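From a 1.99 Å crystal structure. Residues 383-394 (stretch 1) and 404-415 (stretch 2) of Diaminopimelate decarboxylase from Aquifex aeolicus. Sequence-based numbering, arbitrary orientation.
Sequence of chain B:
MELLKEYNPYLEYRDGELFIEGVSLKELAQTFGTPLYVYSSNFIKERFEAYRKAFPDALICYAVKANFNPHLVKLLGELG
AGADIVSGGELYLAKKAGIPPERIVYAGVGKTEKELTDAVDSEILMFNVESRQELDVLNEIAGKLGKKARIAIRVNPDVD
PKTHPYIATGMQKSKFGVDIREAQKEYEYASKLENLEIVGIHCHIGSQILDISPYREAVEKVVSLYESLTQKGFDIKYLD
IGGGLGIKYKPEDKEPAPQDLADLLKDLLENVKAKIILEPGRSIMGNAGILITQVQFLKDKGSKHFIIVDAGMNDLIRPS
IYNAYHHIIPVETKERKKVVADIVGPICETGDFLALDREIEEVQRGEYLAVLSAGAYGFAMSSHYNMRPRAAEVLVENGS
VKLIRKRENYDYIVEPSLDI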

# COMPACT_ATOMS: atom_id res chain seq x y z
N SER B 383 2.60 -0.20 4.03
CA SER B 383 3.65 0.41 3.21
C SER B 383 4.50 1.36 4.06
O SER B 383 4.35 1.42 5.31
CB SER B 383 3.03 1.16 2.02
OG SER B 383 2.40 2.35 2.49
N HIS B 384 5.39 2.09 3.38
CA HIS B 384 6.25 3.09 4.00
C HIS B 384 5.90 4.50 3.56
O HIS B 384 6.70 5.42 3.70
CB HIS B 384 7.73 2.81 3.70
CG HIS B 384 8.23 1.55 4.33
ND1 HIS B 384 8.90 0.58 3.63
CD2 HIS B 384 8.11 1.10 5.60
CE1 HIS B 384 9.21 -0.41 4.45
NE2 HIS B 384 8.72 -0.13 5.64
N TYR B 385 4.68 4.68 3.05
CA TYR B 385 4.23 5.98 2.61
C TYR B 385 4.47 7.04 3.69
O TYR B 385 4.23 6.79 4.88
CB TYR B 385 2.75 5.89 2.18
CG TYR B 385 2.24 7.09 1.44
CD1 TYR B 385 3.05 7.80 0.56
CD2 TYR B 385 0.91 7.51 1.61
CE1 TYR B 385 2.57 8.93 -0.12
CE2 TYR B 385 0.42 8.62 0.93
CZ TYR B 385 1.26 9.32 0.07
OH TYR B 385 0.75 10.42 -0.59
N ASN B 386 4.99 8.20 3.27
CA ASN B 386 5.37 9.28 4.18
C ASN B 386 6.57 8.91 5.06
O ASN B 386 6.77 9.49 6.13
CB ASN B 386 4.17 9.73 5.05
CG ASN B 386 3.05 10.45 4.27
OD1 ASN B 386 2.12 10.94 4.88
ND2 ASN B 386 3.16 10.54 2.93
N MET B 387 7.38 7.94 4.62
CA MET B 387 8.57 7.52 5.36
C MET B 387 8.20 7.05 6.77
O MET B 387 8.92 7.33 7.74
CB MET B 387 9.63 8.64 5.39
CG MET B 387 10.55 8.67 4.19
SD MET B 387 11.63 7.20 4.09
CE MET B 387 12.62 7.43 5.57
N ARG B 388 7.09 6.32 6.89
CA ARG B 388 6.64 5.82 8.17
C ARG B 388 7.04 4.37 8.36
O ARG B 388 6.61 3.51 7.60
CB ARG B 388 5.11 5.98 8.31
CG ARG B 388 4.65 7.44 8.20
CD ARG B 388 3.25 7.69 8.76
NE ARG B 388 3.30 7.90 10.21
CZ ARG B 388 3.58 9.06 10.84
NH1 ARG B 388 3.79 10.21 10.20
NH2 ARG B 388 3.61 9.05 12.18
N PRO B 389 7.89 4.09 9.38
CA PRO B 389 8.23 2.69 9.65
C PRO B 389 6.98 1.92 10.06
O PRO B 389 6.08 2.48 10.71
CB PRO B 389 9.20 2.77 10.83
CG PRO B 389 9.74 4.17 10.82
CD PRO B 389 8.59 5.02 10.27
N ARG B 390 6.93 0.66 9.66
CA ARG B 390 5.79 -0.19 9.97
C ARG B 390 5.80 -0.68 11.41
O ARG B 390 6.82 -0.62 12.11
CB ARG B 390 5.68 -1.36 8.98
CG ARG B 390 5.44 -0.89 7.53
CD ARG B 390 5.31 -2.05 6.55
NE ARG B 390 6.59 -2.76 6.37
CZ ARG B 390 6.90 -3.48 5.30
NH1 ARG B 390 6.04 -3.59 4.30
NH2 ARG B 390 8.08 -4.10 5.22
N ALA B 391 4.63 -1.14 11.84
CA ALA B 391 4.35 -1.47 13.24
C ALA B 391 5.11 -2.70 13.70
O ALA B 391 5.43 -3.58 12.89
CB ALA B 391 2.86 -1.72 13.40
N ALA B 392 5.35 -2.77 15.02
CA ALA B 392 5.77 -4.04 15.65
C ALA B 392 4.57 -5.01 15.59
O ALA B 392 3.42 -4.59 15.52
CB ALA B 392 6.20 -3.81 17.10
N GLU B 393 4.88 -6.31 15.61
CA GLU B 393 3.88 -7.35 15.72
C GLU B 393 4.18 -8.26 16.93
O GLU B 393 5.30 -8.73 17.10
CB GLU B 393 3.85 -8.20 14.45
CG GLU B 393 3.33 -7.46 13.19
CD GLU B 393 3.26 -8.39 11.96
OE1 GLU B 393 4.32 -8.91 11.51
OE2 GLU B 393 2.15 -8.61 11.43
N VAL B 394 3.18 -8.53 17.75
CA VAL B 394 3.36 -9.39 18.93
C VAL B 394 2.32 -10.50 18.89
O VAL B 394 1.22 -10.31 18.37
CB VAL B 394 3.26 -8.60 20.27
CG1 VAL B 394 4.41 -7.59 20.38
CG2 VAL B 394 1.94 -7.87 20.36
N ILE B 404 7.06 -10.94 17.45
CA ILE B 404 7.19 -11.70 16.19
C ILE B 404 7.59 -10.82 14.96
O ILE B 404 7.93 -11.35 13.89
CB ILE B 404 5.94 -12.61 15.90
CG1 ILE B 404 4.66 -11.77 15.83
CG2 ILE B 404 5.82 -13.70 16.98
CD1 ILE B 404 3.51 -12.46 15.12
N ARG B 405 7.59 -9.51 15.14
CA ARG B 405 8.24 -8.58 14.21
C ARG B 405 8.64 -7.31 14.96
O ARG B 405 7.79 -6.66 15.56
CB ARG B 405 7.32 -8.22 13.03
CG ARG B 405 8.08 -7.47 11.91
CD ARG B 405 7.19 -7.05 10.74
NE ARG B 405 7.96 -6.21 9.81
CZ ARG B 405 8.52 -6.63 8.68
NH1 ARG B 405 8.39 -7.89 8.29
NH2 ARG B 405 9.17 -5.76 7.92
N LYS B 406 9.93 -6.98 14.93
CA LYS B 406 10.40 -5.74 15.55
C LYS B 406 9.83 -4.56 14.76
O LYS B 406 9.61 -4.66 13.54
CB LYS B 406 11.93 -5.65 15.52
CG LYS B 406 12.66 -6.74 16.37
CD LYS B 406 14.21 -6.64 16.17
CE LYS B 406 14.63 -7.00 14.73
NZ LYS B 406 16.11 -7.30 14.57
N ARG B 407 9.59 -3.46 15.47
CA ARG B 407 9.28 -2.20 14.81
C ARG B 407 10.46 -1.80 13.93
O ARG B 407 11.62 -1.88 14.35
CB ARG B 407 9.01 -1.12 15.85
CG ARG B 407 8.44 0.19 15.29
CD ARG B 407 8.07 1.15 16.42
NE ARG B 407 7.14 0.49 17.35
CZ ARG B 407 5.83 0.36 17.14
NH1 ARG B 407 5.26 0.84 16.03
NH2 ARG B 407 5.09 -0.30 18.03
N GLU B 408 10.14 -1.36 12.72
CA GLU B 408 11.15 -0.85 11.79
C GLU B 408 11.63 0.52 12.25
O GLU B 408 10.98 1.19 13.05
CB GLU B 408 10.53 -0.74 10.39
CG GLU B 408 10.16 -2.10 9.81
CD GLU B 408 9.24 -2.00 8.60
OE1 GLU B 408 8.97 -0.87 8.15
OE2 GLU B 408 8.83 -3.05 8.08
N ASN B 409 12.79 0.93 11.74
CA ASN B 409 13.27 2.28 11.88
C ASN B 409 13.47 2.90 10.50
O ASN B 409 13.28 2.23 9.49
CB ASN B 409 14.54 2.31 12.74
CG ASN B 409 15.66 1.44 12.17
OD1 ASN B 409 15.73 1.15 10.97
ND2 ASN B 409 16.57 1.05 13.05
N TYR B 410 13.81 4.19 10.45
CA TYR B 410 13.99 4.88 9.16
C TYR B 410 15.07 4.25 8.29
O TYR B 410 14.92 4.18 7.06
CB TYR B 410 14.33 6.36 9.39
CG TYR B 410 13.35 7.10 10.28
CD1 TYR B 410 11.97 6.86 10.20
CD2 TYR B 410 13.80 8.05 11.19
CE1 TYR B 410 11.07 7.54 11.03
CE2 TYR B 410 12.92 8.75 12.01
CZ TYR B 410 11.55 8.48 11.92
OH TYR B 410 10.68 9.17 12.73
N ASP B 411 16.16 3.80 8.93
CA ASP B 411 17.25 3.19 8.21
C ASP B 411 16.75 2.00 7.39
O ASP B 411 17.20 1.81 6.26
CB ASP B 411 18.35 2.72 9.17
CG ASP B 411 19.27 3.88 9.66
OD1 ASP B 411 19.20 5.01 9.12
OD2 ASP B 411 20.06 3.60 10.59
N TYR B 412 15.85 1.20 7.96
CA TYR B 412 15.31 0.01 7.27
C TYR B 412 14.60 0.35 5.95
O TYR B 412 14.78 -0.34 4.93
CB TYR B 412 14.34 -0.74 8.20
CG TYR B 412 13.55 -1.85 7.50
CD1 TYR B 412 14.10 -3.12 7.35
CD2 TYR B 412 12.26 -1.61 6.99
CE1 TYR B 412 13.38 -4.17 6.71
CE2 TYR B 412 11.53 -2.62 6.34
CZ TYR B 412 12.08 -3.89 6.21
OH TYR B 412 11.38 -4.89 5.58
N ILE B 413 13.79 1.40 5.99
CA ILE B 413 13.05 1.87 4.80
C ILE B 413 14.01 2.16 3.62
O ILE B 413 13.74 1.75 2.49
CB ILE B 413 12.18 3.12 5.11
CG1 ILE B 413 11.19 2.84 6.25
CG2 ILE B 413 11.41 3.60 3.85
CD1 ILE B 413 10.45 4.09 6.77
N VAL B 414 15.10 2.87 3.90
CA VAL B 414 16.00 3.30 2.82
C VAL B 414 17.30 2.48 2.69
O VAL B 414 18.18 2.83 1.91
CB VAL B 414 16.32 4.83 2.92
CG1 VAL B 414 15.03 5.65 2.76
CG2 VAL B 414 17.00 5.16 4.23
N GLU B 415 17.40 1.38 3.45
CA GLU B 415 18.62 0.55 3.44
C GLU B 415 19.10 0.13 2.03
O GLU B 415 20.30 0.20 1.76
CB GLU B 415 18.49 -0.65 4.39
CG GLU B 415 19.82 -1.42 4.64
CD GLU B 415 20.15 -2.47 3.58
OE1 GLU B 415 19.25 -2.84 2.79
OE2 GLU B 415 21.32 -2.94 3.53
O HOH W 1 6.07 2.27 13.68
O HOH W 2 7.92 -3.91 11.53

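How do the two backbones come together? They run antiparallel, and E393 and R405 form a hydrogen-bonded pair: E393 N donates to R405 O at 2.9 Å, and R405 N returns the bond to E393 O at 3.1 Å. The same E393 O also accepts from I404 N at 2.8 Å. Toward A392 the regular pairing gives way. A392 N has no hydrogen-bonding partner, although A392 CA lies 3.3 Å from R405 O. Water 2 helps fill the gap, donating to A391 O and K406 O while accepting from R405 NE. Farther along, only a weak bond from E408 N to R390 O (3.5 Å) joins main chain to main chain.

Why does E408 attract so many donors? Its CA-to-CB bond points toward the other stretch, and with chi1 m and chi2 t the chain extends to set its carboxylate among H384, R390 and R405. E408 OE1 accepts from H384 NE2 at 2.6 Å and from the backbone R390 N at 3.0 Å. E408 OE2 takes the salt bridge from R390 NE at 2.8 Å, with a further bond from R390 NH2 at 3.1 Å, and a second salt bridge from R405 NH2 at 2.7 Å. The turn of R390 at chi3 (m), after a t chi2, brings its guanidinium edge to the carboxylate; R405 reaches it with chi1 to chi3 all t. The two arginines come close, R390 NH2 to R405 NH2 at 3.4 Å, but these are two donors and do not bond; the shared negative charge of E408 offsets their repulsion.

What holds the H384 ring in place? Its edge meets E408 OE1, while I413 CG1 sits over one face, 3.8 Å from the ring centroid, in a CH-pi contact. The Y412 ring approaches rim to rim, with the planes at 75°. I413 is delivered by a helix whose start is capped by N409: its p rotamer lets N409 OD1 accept from Y412 N at 3.0 Å.

How do the apolar side chains close the remaining surface? M387 starts out sideways, but three successive m torsions bring its end nearer, placing M387 SD 3.6 Å from I413 CG2 and 4.0 Å from V414 CG1. P389 packs its ring against Y410, with P389 CG 3.5 Å from Y410 CD1. R407, bent at chi3 (m) after two t torsions, lays one guanidinium face over the A391–A392 backbone, and water 1 links R407 NH1 to P389 O.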